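Local coordinates for beta-N-acetylhexosaminidase (Streptomyces plicatus, PDB 1JAK), which hydrolyses terminal beta-linked N-acetylhexosamine residues from glycans, as a family 20 glycoside hydrolase using substrate-assisted catalysis, at residues Arg114-Leu119 with Ser242-Val247; Gln199-Ala204 with Pro209-Tyr214. All coordinates share one frame; numbering follows the deposited sequence.

Interaction 1: Arg114-Leu119 with Ser242-Val247; sequences RKAAGL and SRHLEV
With chi1 at -65°, the imidazole of His-244 stands opposite its own carbonyl carbon, and chi2 then turns the ring so that one face meets Ala-117 at the start of helix 116-129. The evidence for a CH-pi contact is direct: Ala-117 CA lies 3.8 Å from the ring centroid and 19° off the ring normal, displaced toward the rim. Beside it, Ala-117 CB approaches His-244 ND1 at 3.6 Å. Ala-116 adds a looser touch, its CB 4.1 Å from His-244 CE1. No hydrogen bond spans the two segments, so the contact is one of van der Waals fit. Positive phi makes His-244 the C-prime residue of a Schellman motif closing helix 230-242, its N bonded to Ala-241 O and Leu-245 N to Ala-240 O; the chain then enters strand 246-250 of the catalytic alpha/beta barrel. Across the interface, Lys-115 is the N-cap of helix 116-129, and its O accepts from both Gly-118 N, at 2.9 Å, and Leu-119 N. An alanine in place of His-244 would remove the imidazole and is likely to open a gap over Ala-117. The ring of Phe-120, one helical turn beyond Ala-116, also meets the imidazole at an incline.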
loop_
_atom_site.group_PDB
_atom_site.type_symbol
_atom_site.label_atom_id
_atom_site.label_comp_id
_atom_site.label_asym_id
_atom_site.label_seq_id
_atom_site.Cartn_x
_atom_site.Cartn_y
_atom_site.Cartn_z
ATOM N N ARG A 114 1.638 2.747 -22.424
ATOM C CA ARG A 114 2.728 1.954 -22.973
ATOM C C ARG A 114 2.669 0.540 -22.407
ATOM O O ARG A 114 3.016 -0.424 -23.086
ATOM C CB ARG A 114 4.083 2.584 -22.632
ATOM C CG ARG A 114 4.281 3.987 -23.179
ATOM C CD ARG A 114 5.638 4.543 -22.762
ATOM N NE ARG A 114 6.744 3.816 -23.380
ATOM C CZ ARG A 114 7.092 3.932 -24.658
ATOM N NH1 ARG A 114 6.424 4.751 -25.459
ATOM N NH2 ARG A 114 8.105 3.224 -25.140
ATOM N N LYS A 115 2.224 0.422 -21.158
ATOM C CA LYS A 115 2.132 -0.880 -20.508
ATOM C C LYS A 115 0.796 -1.111 -19.807
ATOM O O LYS A 115 0.043 -0.170 -19.555
ATOM C CB LYS A 115 3.280 -1.049 -19.508
ATOM C CG LYS A 115 4.653 -1.114 -20.167
ATOM C CD LYS A 115 5.709 -1.632 -19.206
ATOM C CE LYS A 115 7.041 -1.841 -19.913
ATOM N NZ LYS A 115 8.074 -2.399 -18.995
ATOM N N ALA A 116 0.512 -2.374 -19.500
ATOM C CA ALA A 116 -0.733 -2.758 -18.840
ATOM C C ALA A 116 -0.973 -1.997 -17.541
ATOM O O ALA A 116 -2.113 -1.670 -17.212
ATOM C CB ALA A 116 -0.738 -4.259 -18.571
ATOM N N ALA A 117 0.097 -1.720 -16.800
ATOM C CA ALA A 117 -0.038 -0.993 -15.541
ATOM C C ALA A 117 -0.645 0.377 -15.806
ATOM O O ALA A 117 -1.410 0.892 -14.992
ATOM C CB ALA A 117 1.323 -0.845 -14.868
ATOM N N GLY A 118 -0.300 0.963 -16.951
ATOM C CA GLY A 118 -0.832 2.268 -17.302
ATOM C C GLY A 118 -2.319 2.190 -17.597
ATOM O O GLY A 118 -3.095 3.053 -17.177
ATOM N N LEU A 119 -2.718 1.157 -18.332
ATOM C CA LEU A 119 -4.128 0.962 -18.654
ATOM C C LEU A 119 -4.894 0.765 -17.349
ATOM O O LEU A 119 -5.985 1.301 -17.167
ATOM C CB LEU A 119 -4.310 -0.275 -19.538
ATOM C CG LEU A 119 -3.682 -0.239 -20.931
ATOM C CD1 LEU A 119 -3.962 -1.550 -21.648
ATOM C CD2 LEU A 119 -4.248 0.933 -21.721
ATOM N N SER A 242 -2.063 -8.932 -10.116
ATOM C CA SER A 242 -3.145 -8.649 -11.058
ATOM C C SER A 242 -3.712 -7.251 -10.803
ATOM O O SER A 242 -4.416 -6.692 -11.646
ATOM C CB SER A 242 -4.255 -9.705 -10.948
ATOM O OG SER A 242 -4.933 -9.628 -9.705
ATOM N N ARG A 243 -3.406 -6.696 -9.632
ATOM C CA ARG A 243 -3.844 -5.348 -9.275
ATOM C C ARG A 243 -2.629 -4.418 -9.346
ATOM O O ARG A 243 -2.638 -3.308 -8.812
ATOM C CB ARG A 243 -4.443 -5.321 -7.863
ATOM C CG ARG A 243 -5.956 -5.552 -7.790
ATOM C CD ARG A 243 -6.370 -6.926 -8.285
ATOM N NE ARG A 243 -7.818 -7.121 -8.191
ATOM C CZ ARG A 243 -8.492 -8.055 -8.858
ATOM N NH1 ARG A 243 -7.854 -8.888 -9.671
ATOM N NH2 ARG A 243 -9.808 -8.148 -8.727
ATOM N N HIS A 244 -1.581 -4.901 -10.007
ATOM C CA HIS A 244 -0.341 -4.153 -10.196
ATOM C C HIS A 244 0.297 -3.620 -8.927
ATOM O O HIS A 244 0.725 -2.462 -8.848
ATOM C CB HIS A 244 -0.579 -3.041 -11.216
ATOM C CG HIS A 244 -0.905 -3.572 -12.576
ATOM N ND1 HIS A 244 0.069 -3.954 -13.475
ATOM C CD2 HIS A 244 -2.089 -3.912 -13.137
ATOM C CE1 HIS A 244 -0.502 -4.511 -14.528
ATOM N NE2 HIS A 244 -1.811 -4.499 -14.348
ATOM N N LEU A 245 0.357 -4.499 -7.934
ATOM C CA LEU A 245 0.971 -4.200 -6.654
ATOM C C LEU A 245 2.114 -5.188 -6.484
ATOM O O LEU A 245 1.906 -6.402 -6.529
ATOM C CB LEU A 245 -0.033 -4.389 -5.513
ATOM C CG LEU A 245 -1.144 -3.346 -5.394
ATOM C CD1 LEU A 245 -2.219 -3.846 -4.448
ATOM C CD2 LEU A 245 -0.558 -2.034 -4.898
ATOM N N GLU A 246 3.323 -4.663 -6.322
ATOM C CA GLU A 246 4.502 -5.492 -6.111
ATOM C C GLU A 246 4.529 -5.741 -4.605
ATOM O O GLU A 246 4.534 -4.794 -3.822
ATOM C CB GLU A 246 5.750 -4.728 -6.562
ATOM C CG GLU A 246 7.075 -5.459 -6.376
ATOM C CD GLU A 246 8.238 -4.682 -6.973
ATOM O OE1 GLU A 246 8.109 -3.449 -7.126
ATOM O OE2 GLU A 246 9.283 -5.299 -7.283
ATOM N N VAL A 247 4.522 -7.008 -4.202
ATOM C CA VAL A 247 4.520 -7.344 -2.782
ATOM C C VAL A 247 5.911 -7.256 -2.172
ATOM O O VAL A 247 6.861 -7.855 -2.675
ATOM C CB VAL A 247 3.950 -8.764 -2.540
ATOM C CG1 VAL A 247 4.054 -9.132 -1.060
ATOM C CG2 VAL A 247 2.490 -8.813 -2.983
#

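Interaction 2: Gln199-Ala204 with Pro209-Tyr214; sequences QGWRIA and PRLATY
Segment 199-204, which forms no regular helix or strand, passes the short helix 210-213, with Ala-204 and Ala-212 nearest in backbone at 5.2 Å between their CA atoms. No hydrogen bond links the segments, and the 221 Å² buried between them comes mainly from Trp-201, Leu-211 and Ala-212. The indole of Trp-201, its CG anti to the backbone N (chi1 -178°), crosses the Leu-211 side chain at a slant, presenting one face to it. Leu-211 CB sits 3.6 Å from the centroid of the five-membered ring, only 11° off the normal, which meets the geometry of a CH-pi contact. Farther along the same side chain, Leu-211 CD1 lies over the six-membered part, 3.7 Å from Trp-201 CZ2. The rotation of the indole is fixed further by a hydrogen bond within its own segment: Trp-201 NE1 donates to Ile-203 O at 2.7 Å, the acceptor lying close to the ring plane, although the N-H...O angle of 131° is well bent. This satisfies the buried indole N-H, whereas Trp-201 O is buried without a partner in the model. At the other end of the contact the methyl of Ala-212 packs on Ala-204, with Ala-212 CB 3.9 Å from Ala-204 CA. The pair lies in the excursion that follows barrel strand 190-194. Around it, Ala-260 of helix 258-263 and Phe-297 of helix 292-307 each touch both Trp-201 and Leu-211, so the small helix 210-213 and segment 199-204 pack together against these two longer helices.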
loop_
_atom_site.group_PDB
_atom_site.type_symbol
_atom_site.label_atom_id
_atom_site.label_comp_id
_atom_site.label_asym_id
_atom_site.label_seq_id
_atom_site.Cartn_x
_atom_site.Cartn_y
_atom_site.Cartn_z
ATOM N N GLN A 199 3.562 -10.783 18.331
ATOM C CA GLN A 199 2.313 -11.506 18.534
ATOM C C GLN A 199 1.995 -12.578 17.497
ATOM O O GLN A 199 0.965 -13.253 17.593
ATOM C CB GLN A 199 1.154 -10.509 18.625
ATOM C CG GLN A 199 1.347 -9.457 19.720
ATOM C CD GLN A 199 2.049 -8.202 19.226
ATOM O OE1 GLN A 199 2.798 -8.232 18.248
ATOM N NE2 GLN A 199 1.816 -7.090 19.916
ATOM N N GLY A 200 2.869 -12.751 16.511
ATOM C CA GLY A 200 2.606 -13.767 15.512
ATOM C C GLY A 200 3.597 -13.868 14.369
ATOM O O GLY A 200 4.210 -12.878 13.969
ATOM N N TRP A 201 3.753 -15.086 13.859
ATOM C CA TRP A 201 4.628 -15.375 12.727
ATOM C C TRP A 201 3.629 -15.858 11.681
ATOM O O TRP A 201 2.975 -16.878 11.879
ATOM C CB TRP A 201 5.622 -16.482 13.085
ATOM C CG TRP A 201 6.549 -16.760 11.963
ATOM C CD1 TRP A 201 6.299 -17.533 10.863
ATOM C CD2 TRP A 201 7.848 -16.194 11.773
ATOM N NE1 TRP A 201 7.365 -17.477 9.995
ATOM C CE2 TRP A 201 8.330 -16.662 10.531
ATOM C CE3 TRP A 201 8.654 -15.331 12.534
ATOM C CZ2 TRP A 201 9.584 -16.296 10.029
ATOM C CZ3 TRP A 201 9.900 -14.967 12.037
ATOM C CH2 TRP A 201 10.353 -15.451 10.793
ATOM N N ARG A 202 3.527 -15.141 10.564
ATOM C CA ARG A 202 2.505 -15.455 9.575
ATOM C C ARG A 202 2.855 -16.117 8.247
ATOM O O ARG A 202 2.030 -16.111 7.332
ATOM C CB ARG A 202 1.702 -14.182 9.290
ATOM C CG ARG A 202 1.251 -13.424 10.541
ATOM C CD ARG A 202 0.371 -14.276 11.456
ATOM N NE ARG A 202 -0.140 -13.492 12.580
ATOM C CZ ARG A 202 -0.600 -14.015 13.713
ATOM N NH1 ARG A 202 -0.619 -15.331 13.880
ATOM N NH2 ARG A 202 -1.022 -13.219 14.689
ATOM N N ILE A 203 4.053 -16.674 8.116
ATOM C CA ILE A 203 4.410 -17.347 6.867
ATOM C C ILE A 203 5.085 -18.676 7.182
ATOM O O ILE A 203 6.028 -18.731 7.968
ATOM C CB ILE A 203 5.338 -16.471 5.979
ATOM C CG1 ILE A 203 5.697 -17.223 4.693
ATOM C CG2 ILE A 203 6.594 -16.082 6.742
ATOM C CD1 ILE A 203 4.500 -17.542 3.805
ATOM N N ALA A 204 4.586 -19.751 6.581
ATOM C CA ALA A 204 5.148 -21.075 6.824
ATOM C C ALA A 204 6.569 -21.205 6.284
ATOM O O ALA A 204 6.835 -20.917 5.118
ATOM C CB ALA A 204 4.251 -22.150 6.204
ATOM N N PRO A 209 9.408 -25.418 11.019
ATOM C CA PRO A 209 7.965 -25.671 11.090
ATOM C C PRO A 209 7.188 -25.052 12.249
ATOM O O PRO A 209 6.023 -24.688 12.083
ATOM C CB PRO A 209 7.881 -27.196 11.111
ATOM C CG PRO A 209 9.099 -27.618 10.370
ATOM C CD PRO A 209 10.145 -26.692 10.927
ATOM N N ARG A 210 7.817 -24.941 13.416
ATOM C CA ARG A 210 7.140 -24.387 14.588
ATOM C C ARG A 210 6.852 -22.893 14.516
ATOM O O ARG A 210 5.996 -22.392 15.248
ATOM C CB ARG A 210 7.941 -24.683 15.860
ATOM C CG ARG A 210 7.902 -26.140 16.301
ATOM C CD ARG A 210 8.815 -26.370 17.500
ATOM N NE ARG A 210 8.434 -25.573 18.666
ATOM C CZ ARG A 210 7.349 -25.787 19.404
ATOM N NH1 ARG A 210 6.519 -26.780 19.102
ATOM N NH2 ARG A 210 7.093 -25.014 20.451
ATOM N N LEU A 211 7.560 -22.175 13.650
ATOM C CA LEU A 211 7.327 -20.740 13.533
ATOM C C LEU A 211 5.860 -20.492 13.210
ATOM O O LEU A 211 5.214 -19.655 13.836
ATOM C CB LEU A 211 8.211 -20.129 12.444
ATOM C CG LEU A 211 9.721 -20.143 12.708
ATOM C CD1 LEU A 211 10.458 -19.592 11.502
ATOM C CD2 LEU A 211 10.038 -19.311 13.949
ATOM N N ALA A 212 5.328 -21.240 12.247
ATOM C CA ALA A 212 3.931 -21.078 11.869
ATOM C C ALA A 212 2.961 -21.804 12.798
ATOM O O ALA A 212 1.991 -21.212 13.270
ATOM C CB ALA A 212 3.721 -21.551 10.425
ATOM N N THR A 213 3.222 -23.083 13.065
ATOM C CA THR A 213 2.329 -23.876 13.905
ATOM C C THR A 213 2.230 -23.417 15.354
ATOM O O THR A 213 1.177 -23.554 15.980
ATOM C CB THR A 213 2.722 -25.366 13.875
ATOM O OG1 THR A 213 4.033 -25.531 14.424
ATOM C CG2 THR A 213 2.713 -25.880 12.447
ATOM N N TYR A 214 3.319 -22.876 15.892
ATOM C CA TYR A 214 3.309 -22.387 17.265
ATOM C C TYR A 214 3.336 -20.860 17.275
ATOM O O TYR A 214 2.476 -20.218 17.882
ATOM C CB TYR A 214 4.518 -22.917 18.039
ATOM C CG TYR A 214 4.448 -22.614 19.522
ATOM C CD1 TYR A 214 3.575 -23.313 20.353
ATOM C CD2 TYR A 214 5.238 -21.610 20.088
ATOM C CE1 TYR A 214 3.487 -23.020 21.719
ATOM C CE2 TYR A 214 5.158 -21.310 21.447
ATOM C CZ TYR A 214 4.284 -22.017 22.255
ATOM O OH TYR A 214 4.210 -21.730 23.601
#

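In the fold
Interaction 2 is nested along the chain inside the long loop closed by interaction 1, yet separate in space: their centres are 31 Å apart and their nearest atoms about 10 Å. Interaction 1 joins the two family 20 domains, pairing the start of helix 116-129 with the turn before strand 246-250. Interaction 2 lies wholly in the catalytic domain, after strand 190-194, which neighbours 246-250 in the parallel barrel sheet. The contacts thus flank neighbouring strands: interaction 1 precedes 246-250 at the interdomain face, and interaction 2 follows the C-terminal end of 190-194, where the active site of such barrels lies, consistent with the Trp-201 side chain being about 14 Å from the bound GalNAc-isofagomine inhibitor.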